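Local coordinates for AdeR (Acinetobacter baumannii, PDB 5X5L), which is a two-component response regulator whose C-terminal domain, the part crystallised here, binds an intercistronic DNA region and probably regulates transcription, at residues Thr33-Met41 against Gly52-Asn60. Sequence-based numbering, arbitrary orientation.
With nucleotides of chain J.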
# COMPACT_ATOMS: atom_id res chain seq x y z
N THR C 33 7.45 -16.64 -6.45
CA THR C 33 7.09 -17.97 -6.95
C THR C 33 6.39 -18.80 -5.87
O THR C 33 5.32 -19.34 -6.10
CB THR C 33 8.32 -18.74 -7.47
OG1 THR C 33 8.93 -17.96 -8.49
CG2 THR C 33 7.90 -20.10 -8.03
N GLU C 34 7.02 -18.86 -4.70
CA GLU C 34 6.48 -19.58 -3.53
C GLU C 34 5.09 -19.07 -3.12
O GLU C 34 4.21 -19.86 -2.79
CB GLU C 34 7.46 -19.50 -2.36
CG GLU C 34 8.73 -20.32 -2.55
CD GLU C 34 9.87 -19.96 -1.59
OE1 GLU C 34 9.69 -19.14 -0.67
OE2 GLU C 34 10.98 -20.51 -1.77
N TYR C 35 4.89 -17.75 -3.14
CA TYR C 35 3.58 -17.16 -2.85
C TYR C 35 2.52 -17.63 -3.86
O TYR C 35 1.40 -17.96 -3.49
CB TYR C 35 3.64 -15.63 -2.86
CG TYR C 35 2.30 -14.97 -2.64
CD1 TYR C 35 1.85 -14.72 -1.35
CD2 TYR C 35 1.49 -14.62 -3.71
CE1 TYR C 35 0.61 -14.11 -1.12
CE2 TYR C 35 0.25 -14.02 -3.49
CZ TYR C 35 -0.18 -13.77 -2.20
OH TYR C 35 -1.40 -13.17 -1.99
N LYS C 36 2.88 -17.62 -5.14
CA LYS C 36 1.97 -18.03 -6.21
C LYS C 36 1.55 -19.49 -6.06
O LYS C 36 0.39 -19.82 -6.22
CB LYS C 36 2.58 -17.79 -7.59
CG LYS C 36 2.66 -16.33 -7.99
CD LYS C 36 2.98 -16.14 -9.47
CE LYS C 36 3.36 -14.67 -9.65
NZ LYS C 36 3.57 -14.26 -11.07
N ILE C 37 2.51 -20.36 -5.74
CA ILE C 37 2.25 -21.78 -5.54
C ILE C 37 1.20 -21.99 -4.44
O ILE C 37 0.15 -22.57 -4.71
CB ILE C 37 3.55 -22.56 -5.23
CG1 ILE C 37 4.41 -22.65 -6.51
CG2 ILE C 37 3.26 -23.97 -4.72
CD1 ILE C 37 5.79 -23.23 -6.30
N ILE C 38 1.48 -21.49 -3.24
CA ILE C 38 0.57 -21.66 -2.10
C ILE C 38 -0.80 -21.01 -2.33
O ILE C 38 -1.83 -21.56 -1.91
CB ILE C 38 1.21 -21.19 -0.77
CG1 ILE C 38 0.36 -21.60 0.45
CG2 ILE C 38 1.41 -19.68 -0.74
CD1 ILE C 38 0.24 -23.10 0.63
N SER C 39 -0.82 -19.85 -2.99
CA SER C 39 -2.07 -19.14 -3.29
C SER C 39 -2.87 -19.83 -4.40
O SER C 39 -4.10 -19.74 -4.42
CB SER C 39 -1.77 -17.69 -3.68
OG SER C 39 -2.95 -16.92 -3.72
N PHE C 40 -2.18 -20.50 -5.32
CA PHE C 40 -2.81 -21.25 -6.41
C PHE C 40 -3.44 -22.53 -5.90
O PHE C 40 -4.59 -22.83 -6.20
CB PHE C 40 -1.76 -21.55 -7.50
CG PHE C 40 -2.29 -22.29 -8.71
CD1 PHE C 40 -3.52 -21.96 -9.29
CD2 PHE C 40 -1.52 -23.29 -9.31
CE1 PHE C 40 -3.99 -22.66 -10.38
CE2 PHE C 40 -1.98 -23.96 -10.43
CZ PHE C 40 -3.22 -23.64 -10.97
N MET C 41 -2.67 -23.29 -5.10
CA MET C 41 -3.10 -24.61 -4.62
C MET C 41 -4.16 -24.57 -3.51
O MET C 41 -4.94 -25.50 -3.38
CB MET C 41 -1.90 -25.43 -4.16
CG MET C 41 -0.94 -25.75 -5.32
SD MET C 41 0.17 -27.13 -5.01
CE MET C 41 1.15 -26.33 -3.77
N GLY C 52 3.29 -29.18 -14.91
CA GLY C 52 2.94 -28.27 -16.00
C GLY C 52 2.00 -27.15 -15.58
O GLY C 52 2.16 -26.00 -16.02
N GLU C 53 1.01 -27.48 -14.74
CA GLU C 53 0.07 -26.48 -14.22
C GLU C 53 0.75 -25.50 -13.27
O GLU C 53 0.53 -24.30 -13.37
CB GLU C 53 -1.10 -27.13 -13.49
CG GLU C 53 -2.04 -27.91 -14.38
CD GLU C 53 -3.17 -28.53 -13.60
OE1 GLU C 53 -2.91 -29.37 -12.72
OE2 GLU C 53 -4.33 -28.17 -13.85
N LEU C 54 1.56 -26.02 -12.36
CA LEU C 54 2.31 -25.18 -11.42
C LEU C 54 3.30 -24.26 -12.15
O LEU C 54 3.45 -23.10 -11.77
CB LEU C 54 3.04 -26.03 -10.38
CG LEU C 54 2.13 -26.82 -9.43
CD1 LEU C 54 2.93 -27.87 -8.66
CD2 LEU C 54 1.41 -25.88 -8.47
N MET C 55 3.94 -24.78 -13.20
CA MET C 55 4.90 -24.01 -13.98
C MET C 55 4.25 -22.82 -14.70
O MET C 55 4.70 -21.69 -14.57
CB MET C 55 5.60 -24.91 -15.02
CG MET C 55 6.93 -24.36 -15.49
SD MET C 55 7.93 -25.50 -16.40
CE MET C 55 6.96 -25.63 -17.87
N ASN C 56 3.17 -23.10 -15.42
CA ASN C 56 2.44 -22.07 -16.17
C ASN C 56 1.81 -21.00 -15.29
O ASN C 56 1.70 -19.85 -15.69
CB ASN C 56 1.35 -22.70 -17.05
CG ASN C 56 1.91 -23.49 -18.21
OD1 ASN C 56 3.10 -23.79 -18.28
ND2 ASN C 56 1.04 -23.84 -19.15
N HIS C 57 1.39 -21.39 -14.09
CA HIS C 57 0.65 -20.51 -13.18
C HIS C 57 1.53 -19.79 -12.16
O HIS C 57 1.21 -18.68 -11.75
CB HIS C 57 -0.41 -21.33 -12.45
CG HIS C 57 -1.64 -21.59 -13.27
ND1 HIS C 57 -2.71 -20.74 -13.24
CD2 HIS C 57 -1.97 -22.57 -14.15
CE1 HIS C 57 -3.66 -21.19 -14.04
NE2 HIS C 57 -3.22 -22.30 -14.61
N CYS C 58 2.65 -20.41 -11.76
CA CYS C 58 3.44 -19.89 -10.63
C CYS C 58 4.90 -19.50 -10.91
O CYS C 58 5.54 -18.97 -10.01
CB CYS C 58 3.41 -20.92 -9.49
SG CYS C 58 1.77 -21.52 -9.11
N MET C 59 5.40 -19.72 -12.13
CA MET C 59 6.81 -19.45 -12.44
C MET C 59 7.10 -18.39 -13.49
O MET C 59 7.91 -17.50 -13.26
CB MET C 59 7.51 -20.75 -12.77
CG MET C 59 7.65 -21.68 -11.55
SD MET C 59 8.27 -23.35 -11.95
CE MET C 59 9.54 -23.04 -13.18
N ASN C 60 6.39 -18.46 -14.61
CA ASN C 60 6.54 -17.51 -15.75
C ASN C 60 7.96 -17.14 -16.28
O ASN C 60 8.96 -17.74 -15.89
CB ASN C 60 5.74 -16.19 -15.52
CG ASN C 60 4.30 -16.46 -15.11
OD1 ASN C 60 4.03 -17.30 -14.25
ND2 ASN C 60 3.36 -15.71 -15.72
P DT J 15 11.51 -16.81 -6.97
OP1 DT J 15 10.14 -16.27 -6.93
OP2 DT J 15 11.94 -17.81 -5.96
O5' DT J 15 11.76 -17.39 -8.44
C5' DT J 15 12.04 -16.51 -9.54
C4' DT J 15 13.12 -17.13 -10.39
O4' DT J 15 14.38 -17.12 -9.69
C3' DT J 15 12.85 -18.59 -10.74
O3' DT J 15 12.73 -18.74 -12.15
C2' DT J 15 14.04 -19.35 -10.19
C1' DT J 15 15.10 -18.27 -10.06
N1 DT J 15 16.16 -18.50 -9.04
C2 DT J 15 17.47 -18.56 -9.45
O2 DT J 15 17.82 -18.47 -10.61
N3 DT J 15 18.38 -18.74 -8.43
C4 DT J 15 18.10 -18.86 -7.08
O4 DT J 15 19.02 -19.02 -6.28
C5 DT J 15 16.70 -18.78 -6.73
C7 DT J 15 16.30 -18.91 -5.29
C6 DT J 15 15.81 -18.61 -7.71
P DC J 16 12.04 -20.03 -12.75
OP1 DC J 16 11.33 -19.64 -13.99
OP2 DC J 16 11.30 -20.70 -11.65
O5' DC J 16 13.27 -20.94 -13.14
C5' DC J 16 14.21 -20.51 -14.13
C4' DC J 16 15.51 -21.25 -13.92
O4' DC J 16 15.97 -21.04 -12.57
C3' DC J 16 15.38 -22.77 -14.07
O3' DC J 16 15.82 -23.15 -15.38
C2' DC J 16 16.21 -23.33 -12.92
C1' DC J 16 16.79 -22.13 -12.21
N1 DC J 16 16.82 -22.19 -10.74
C2 DC J 16 18.06 -22.17 -10.09
O2 DC J 16 19.09 -22.15 -10.77
N3 DC J 16 18.10 -22.18 -8.74
C4 DC J 16 16.96 -22.22 -8.04
N4 DC J 16 17.05 -22.24 -6.70
C5 DC J 16 15.69 -22.24 -8.67
C6 DC J 16 15.66 -22.21 -10.01
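In the winged-helix DNA-binding domain of the OmpR/PhoB type, helix 32-41 packs on helix 51-58; the axes of segments 33-41 and 52-58 approach to 9.4 Å at 120°. The Phe40 ring is the knob of the contact, entering a hole formed by Glu53, Leu54, His57 and Cys58. With CG anti to the backbone N (chi1 -178°), it reaches across to lie in an offset stack on the His57 imidazole, centroids 4.2 Å apart and planes at 13°. Leu54 CD2 meets the ring edge and also touches Met41 SD, while Cys58 SG approaches obliquely, 3.7 Å from Phe40 CD2. In the reverse direction Cys58 is a knob among Thr33, Lys36, Ile37 and Phe40, its CB 3.6 Å from Ile37 CG1. At the DNA end Thr33 CG2 rests against the Cys58 carbonyl and Met59 CG, whereas the OG1 hydroxyl has both OP1 and O5' of DT15 in chain J within hydrogen-bonding distance. Thr33 N donates to that same OP1 at 2.8 Å. No hydrogen bond crosses between the two helices; the contact is apolar and aromatic packing. His57 NE2 hydrogen-bonds Ser62 O of the second subunit, which would fix the rotation of the ring stacked on Phe40.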